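Sqt1 (Chaetomium thermophilum, PDB 4ZOY) probably acts as a dedicated chaperone in ribosome biogenesis, a WD40 beta-propeller thought to capture a nascent ribosomal protein while it is still being translated. Local coordinates at residues A[148-151]-A[152-155]; A[220-223]-A[224-228]; A[335-339]-A[340-344]. All coordinates share one frame; numbering follows the deposited sequence.

Contact 1: A[148-151]-A[152-155]; sequences CPSP and DHPN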
loop_
_atom_site.group_PDB
_atom_site.type_symbol
_atom_site.label_atom_id
_atom_site.label_comp_id
_atom_site.label_asym_id
_atom_site.label_seq_id
_atom_site.Cartn_x
_atom_site.Cartn_y
_atom_site.Cartn_z
ATOM N N CYS A 148 -0.223 11.948 1.199
ATOM C CA CYS A 148 0.099 12.519 2.487
ATOM C C CYS A 148 -1.138 12.619 3.375
ATOM O O CYS A 148 -2.118 13.227 2.978
ATOM C CB CYS A 148 0.690 13.878 2.241
ATOM S SG CYS A 148 1.185 14.713 3.786
ATOM N N PRO A 149 -1.095 12.038 4.586
ATOM C CA PRO A 149 -2.256 12.131 5.479
ATOM C C PRO A 149 -2.326 13.413 6.330
ATOM O O PRO A 149 -3.258 13.528 7.134
ATOM C CB PRO A 149 -2.077 10.919 6.401
ATOM C CG PRO A 149 -0.583 10.784 6.512
ATOM C CD PRO A 149 -0.043 11.163 5.130
ATOM N N SER A 150 -1.374 14.331 6.193
ATOM C CA SER A 150 -1.429 15.587 6.973
ATOM C C SER A 150 -2.635 16.421 6.576
ATOM O O SER A 150 -2.785 16.770 5.408
ATOM C CB SER A 150 -0.174 16.427 6.781
ATOM O OG SER A 150 -0.339 17.693 7.442
ATOM N N PRO A 151 -3.477 16.783 7.552
ATOM C CA PRO A 151 -4.599 17.657 7.195
ATOM C C PRO A 151 -4.102 19.044 6.784
ATOM O O PRO A 151 -4.812 19.775 6.095
ATOM C CB PRO A 151 -5.423 17.714 8.482
ATOM C CG PRO A 151 -4.429 17.458 9.568
ATOM C CD PRO A 151 -3.450 16.465 8.992
ATOM N N ASP A 152 -2.875 19.365 7.161
ATOM C CA ASP A 152 -2.284 20.664 6.870
ATOM C C ASP A 152 -1.847 20.808 5.411
ATOM O O ASP A 152 -1.650 21.930 4.920
ATOM C CB ASP A 152 -1.101 20.903 7.800
ATOM C CG ASP A 152 -1.534 21.089 9.242
ATOM O OD1 ASP A 152 -2.754 21.219 9.489
ATOM O OD2 ASP A 152 -0.659 21.097 10.125
ATOM N N HIS A 153 -1.716 19.685 4.709
ATOM C CA HIS A 153 -1.193 19.691 3.342
ATOM C C HIS A 153 -2.012 18.820 2.424
ATOM O O HIS A 153 -1.534 17.775 1.961
ATOM C CB HIS A 153 0.262 19.245 3.328
ATOM C CG HIS A 153 1.129 20.107 4.183
ATOM N ND1 HIS A 153 1.599 21.332 3.757
ATOM C CD2 HIS A 153 1.552 19.960 5.459
ATOM C CE1 HIS A 153 2.295 21.892 4.731
ATOM N NE2 HIS A 153 2.286 21.078 5.772
ATOM N N PRO A 154 -3.242 19.255 2.135
ATOM C CA PRO A 154 -4.120 18.478 1.261
ATOM C C PRO A 154 -3.546 18.291 -0.133
ATOM O O PRO A 154 -2.745 19.096 -0.612
ATOM C CB PRO A 154 -5.401 19.314 1.212
ATOM C CG PRO A 154 -4.959 20.712 1.553
ATOM C CD PRO A 154 -3.871 20.520 2.563
ATOM N N ASN A 155 -3.938 17.184 -0.760
ATOM C CA ASN A 155 -3.585 16.902 -2.145
ATOM C C ASN A 155 -2.081 16.863 -2.386
ATOM O O ASN A 155 -1.583 17.295 -3.427
ATOM C CB ASN A 155 -4.275 17.923 -3.061
ATOM C CG ASN A 155 -5.773 17.817 -2.969
ATOM O OD1 ASN A 155 -6.317 16.714 -3.003
ATOM N ND2 ASN A 155 -6.453 18.948 -2.788
HETATM O O HOH W 1 -2.450 15.315 1.289
#
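A chi1 of 174° carries Ser150 OG away from the serine's own backbone N and forward over the chain, while chi1 of -58° at His153 stands the imidazole up beside its own N, so the hydroxyl meets the ring at its edge, with OG 3.6 Å from His153 CD2. The backbone between them is a type I beta turn, Ser150 to His153, in the hairpin loop that joins strands 142-147 and 156-161 of one WD40 propeller blade. His153 N closes the turn on Ser150 O at 3.2 Å. A second bond makes an ST turn inside it: Asp152 N gives its hydrogen to Ser150 OG at 3.1 Å, a bent bond of 137°. The same OG lies 3.3 Å from Asp152 CB, so the ring edge and the aspartate's first carbon flank one side of the buried hydroxyl. With an alanine here, Asp152 N loses its side-chain acceptor, and a gap is likely to open at the His153 edge, with the turn resting on its backbone bond. Further back, Cys148 packs on Trp198 of strand 193-198, and Ser150 N donates a long hydrogen bond to Cys148 SG at 3.5 Å. A water bridges Cys148 O and His153 O, its oxygen 2.7 Å from each.

Contact 2: A[220-223]-A[224-228]; sequences FGVA and ASKSL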
loop_
_atom_site.group_PDB
_atom_site.type_symbol
_atom_site.label_atom_id
_atom_site.label_comp_id
_atom_site.label_asym_id
_atom_site.label_seq_id
_atom_site.Cartn_x
_atom_site.Cartn_y
_atom_site.Cartn_z
ATOM N N PHE A 220 8.247 18.605 5.317
ATOM C CA PHE A 220 7.764 19.979 5.427
ATOM C C PHE A 220 8.618 20.863 6.326
ATOM O O PHE A 220 8.195 21.959 6.685
ATOM C CB PHE A 220 6.315 19.970 5.900
ATOM C CG PHE A 220 5.393 19.223 4.969
ATOM C CD1 PHE A 220 5.005 19.771 3.758
ATOM C CD2 PHE A 220 4.956 17.953 5.291
ATOM C CE1 PHE A 220 4.174 19.066 2.890
ATOM C CE2 PHE A 220 4.122 17.244 4.434
ATOM C CZ PHE A 220 3.733 17.794 3.230
ATOM N N GLY A 221 9.811 20.387 6.681
ATOM C CA GLY A 221 10.800 21.227 7.347
ATOM C C GLY A 221 10.617 21.366 8.848
ATOM O O GLY A 221 11.356 22.117 9.504
ATOM N N VAL A 222 9.635 20.669 9.411
ATOM C CA VAL A 222 9.344 20.809 10.829
ATOM C C VAL A 222 10.483 20.257 11.682
ATOM O O VAL A 222 10.906 20.894 12.659
ATOM C CB VAL A 222 8.028 20.116 11.199
ATOM C CG1 VAL A 222 7.810 20.135 12.709
ATOM C CG2 VAL A 222 6.866 20.801 10.482
ATOM N N ALA A 223 10.990 19.082 11.333
ATOM C CA ALA A 223 12.066 18.525 12.135
ATOM C C ALA A 223 13.320 19.388 12.063
ATOM O O ALA A 223 14.006 19.552 13.070
ATOM C CB ALA A 223 12.375 17.105 11.702
ATOM N N ALA A 224 13.611 19.960 10.897
ATOM C CA ALA A 224 14.803 20.793 10.754
ATOM C C ALA A 224 14.735 22.003 11.693
ATOM O O ALA A 224 15.742 22.406 12.284
ATOM C CB ALA A 224 14.964 21.241 9.316
ATOM N N SER A 225 13.541 22.561 11.847
ATOM C CA SER A 225 13.349 23.728 12.701
ATOM C C SER A 225 13.477 23.383 14.179
ATOM O O SER A 225 13.598 24.280 15.024
ATOM C CB SER A 225 11.984 24.365 12.440
ATOM O OG SER A 225 10.928 23.607 13.013
ATOM N N LYS A 226 13.437 22.089 14.487
ATOM C CA LYS A 226 13.542 21.609 15.863
ATOM C C LYS A 226 14.886 20.921 16.089
ATOM O O LYS A 226 15.066 20.231 17.098
ATOM C CB LYS A 226 12.397 20.641 16.194
ATOM C CG LYS A 226 11.003 21.247 16.211
ATOM C CD LYS A 226 9.952 20.151 16.221
ATOM C CE LYS A 226 8.539 20.700 16.310
ATOM N NZ LYS A 226 8.258 21.269 17.650
ATOM N N SER A 227 15.808 21.110 15.148
ATOM C CA SER A 227 17.149 20.522 15.196
ATOM C C SER A 227 17.092 19.006 15.362
ATOM O O SER A 227 17.842 18.424 16.146
ATOM C CB SER A 227 17.978 21.145 16.321
ATOM O OG SER A 227 18.123 22.542 16.121
ATOM N N LEU A 228 16.197 18.373 14.606
ATOM C CA LEU A 228 16.006 16.927 14.673
ATOM C C LEU A 228 16.351 16.240 13.356
ATOM O O LEU A 228 15.957 15.096 13.129
ATOM C CB LEU A 228 14.565 16.602 15.074
ATOM C CG LEU A 228 14.178 16.959 16.512
ATOM C CD1 LEU A 228 12.699 16.743 16.768
ATOM C CD2 LEU A 228 15.020 16.133 17.480
#
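Ala223 O takes two backbone hydrogen bonds from opposite faces of its carbonyl plane, Lys226 N reaching it at 3.0 Å on one side and Leu228 N at 2.9 Å on the other. One residue earlier, Val222 O is also approached by several donors. Ser225 OG gives it the shortest bond, at 2.7 Å, whereas the amides of Ser225 and Lys226 reach it only weakly. A chi1 of 75° tucks that hydroxyl between the serine's own N and carbonyl carbon and turns it back along the helix onto the Val222 carbonyl. Ser225 N makes its better bond to Gly221 O, 3.2 Å away, which gives the short, weakly bonded helix, about 222-225, an alpha-type link. This single turn ends in a Schellman motif. Ser227, with a positive phi of 55°, is the C-prime residue; its N bonds Ala224 O at 3.1 Å inside the wider loop formed by Leu228 N and Ala223 O. The reversal brings Leu228 CB to 4.1 Å from Ala223 CB, the apolar pairing across a Schellman end, and Leu281 from another loop packs against both residues. Lys226 and Val222 run side by side, so that the lysine's aliphatic CE rests 3.7 Å from Val222 CG1 before the bend at chi4 takes NZ away. The helix sits at the surface in the connection between strands 214-218 and 235-239 of a propeller blade, and at its start the Asp218 carboxylate accepts Ala223 N and Ala224 N, one on each oxygen.

Contact 3: A[335-339]-A[340-344]; sequences AFSPS and APILA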
loop_
_atom_site.group_PDB
_atom_site.type_symbol
_atom_site.label_atom_id
_atom_site.label_comp_id
_atom_site.label_asym_id
_atom_site.label_seq_id
_atom_site.Cartn_x
_atom_site.Cartn_y
_atom_site.Cartn_z
ATOM N N ALA A 335 2.137 -4.133 8.222
ATOM C CA ALA A 335 1.087 -3.237 8.704
ATOM C C ALA A 335 1.000 -3.236 10.210
ATOM O O ALA A 335 0.944 -4.290 10.848
ATOM C CB ALA A 335 -0.250 -3.627 8.107
ATOM N N PHE A 336 1.013 -2.039 10.788
ATOM C CA PHE A 336 0.650 -1.867 12.185
ATOM C C PHE A 336 -0.863 -1.799 12.325
ATOM O O PHE A 336 -1.538 -1.134 11.530
ATOM C CB PHE A 336 1.257 -0.582 12.761
ATOM C CG PHE A 336 2.739 -0.654 13.015
ATOM C CD1 PHE A 336 3.228 -1.097 14.237
ATOM C CD2 PHE A 336 3.636 -0.258 12.041
ATOM C CE1 PHE A 336 4.599 -1.145 14.480
ATOM C CE2 PHE A 336 5.007 -0.302 12.275
ATOM C CZ PHE A 336 5.484 -0.741 13.500
ATOM N N SER A 337 -1.400 -2.468 13.333
ATOM C CA SER A 337 -2.806 -2.300 13.648
ATOM C C SER A 337 -3.064 -0.865 14.072
ATOM O O SER A 337 -2.273 -0.292 14.822
ATOM C CB SER A 337 -3.231 -3.256 14.754
ATOM O OG SER A 337 -4.545 -2.953 15.206
ATOM N N PRO A 338 -4.180 -0.287 13.617
ATOM C CA PRO A 338 -4.493 1.091 13.996
ATOM C C PRO A 338 -4.840 1.230 15.475
ATOM O O PRO A 338 -4.721 2.343 15.990
ATOM C CB PRO A 338 -5.704 1.431 13.115
ATOM C CG PRO A 338 -6.344 0.116 12.827
ATOM C CD PRO A 338 -5.193 -0.860 12.716
ATOM N N SER A 339 -5.247 0.155 16.147
ATOM C CA SER A 339 -5.651 0.295 17.550
ATOM C C SER A 339 -5.324 -0.879 18.477
ATOM O O SER A 339 -5.599 -0.809 19.672
ATOM C CB SER A 339 -7.150 0.569 17.621
ATOM O OG SER A 339 -7.874 -0.505 17.062
ATOM N N ALA A 340 -4.750 -1.951 17.951
ATOM C CA ALA A 340 -4.258 -3.029 18.800
ATOM C C ALA A 340 -2.736 -2.993 18.740
ATOM O O ALA A 340 -2.169 -2.529 17.754
ATOM C CB ALA A 340 -4.795 -4.380 18.340
ATOM N N PRO A 341 -2.065 -3.464 19.804
ATOM C CA PRO A 341 -0.605 -3.342 19.850
ATOM C C PRO A 341 0.074 -4.480 19.105
ATOM O O PRO A 341 0.784 -5.298 19.699
ATOM C CB PRO A 341 -0.306 -3.390 21.345
ATOM C CG PRO A 341 -1.384 -4.253 21.901
ATOM C CD PRO A 341 -2.621 -3.933 21.087
ATOM N N ILE A 342 -0.179 -4.546 17.805
ATOM C CA ILE A 342 0.397 -5.613 16.996
ATOM C C ILE A 342 0.883 -5.114 15.646
ATOM O O ILE A 342 0.403 -4.102 15.114
ATOM C CB ILE A 342 -0.603 -6.783 16.757
ATOM C CG1 ILE A 342 -1.873 -6.283 16.057
ATOM C CG2 ILE A 342 -0.948 -7.504 18.079
ATOM C CD1 ILE A 342 -2.871 -7.398 15.750
ATOM N N LEU A 343 1.850 -5.848 15.100
ATOM C CA LEU A 343 2.403 -5.628 13.776
ATOM C C LEU A 343 2.275 -6.925 12.999
ATOM O O LEU A 343 2.650 -7.984 13.512
ATOM C CB LEU A 343 3.875 -5.216 13.869
ATOM C CG LEU A 343 4.688 -5.197 12.571
ATOM C CD1 LEU A 343 4.266 -4.038 11.658
ATOM C CD2 LEU A 343 6.196 -5.156 12.866
ATOM N N ALA A 344 1.736 -6.852 11.780
ATOM C CA ALA A 344 1.613 -8.015 10.894
ATOM C C ALA A 344 2.572 -7.917 9.721
ATOM O O ALA A 344 2.762 -6.846 9.141
ATOM C CB ALA A 344 0.178 -8.142 10.381
HETATM O O HOH W 2 0.116 -1.241 15.991
#
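Leu343 lays its CD1 methyl over the face of the Phe336 ring, 3.7 Å from the ring centroid and only 5° off the normal, a CH-pi contact almost exactly over the middle. With CG anti to the leucine N (chi1 169°), the branch swings across to the neighbouring strand, and CD1 also comes to 3.4 Å from Ala335 O. Both side chains lie on one face of the sheet and press on Ala265 of strand 263-268, in the preceding blade. Next along the ladder, Ala335 and Ala344 form an antiparallel hydrogen-bonded pair, their side chains on the opposite face, with Ala344 N 2.8 Å from Ala335 O in a nearly straight bond; Phe336 and Leu343 are the adjoining non-hydrogen-bonded pair. These are strands 331-336 and 342-347, the two innermost of a WD40 blade, and the loop between them makes the hairpin. Ser337 N extends the ladder to Ile342 O at 3.0 Å. Its side chain then fastens the loop: OG accepts Ala340 N at 2.9 Å, receives a weak bond from Ser339 N, and donates to Gly392 O in the next blade. On the far face Ile342 CG1 packs 3.6 Å from Ser337 CB, and both residues touch Phe381 of strand 376-381. Pro341 centres an inverse gamma turn, closed by a weak bond from Ile342 N to Ala340 O.

How the contacts relate
The three contacts come in series along the chain and belong to three of the eight four-stranded blades of the propeller ring. Contacts 1 and 2 are in successive blades; their centres are about 17 Å apart, yet they touch, because the His153 ring stacks on Phe220, with His153 CG 3.5 Å from Phe220 CE1. The stack ties an inner hairpin loop to the outer connection of the next blade. Contact 3 lies two blades beyond contact 2, past the sheet that runs from strand 252-257 to strand 320-324, its centre about 23 Å from contact 1's and about 28 Å from contact 2's. Touching neither, it repeats contact 1's place, joining its blade's two inner strands.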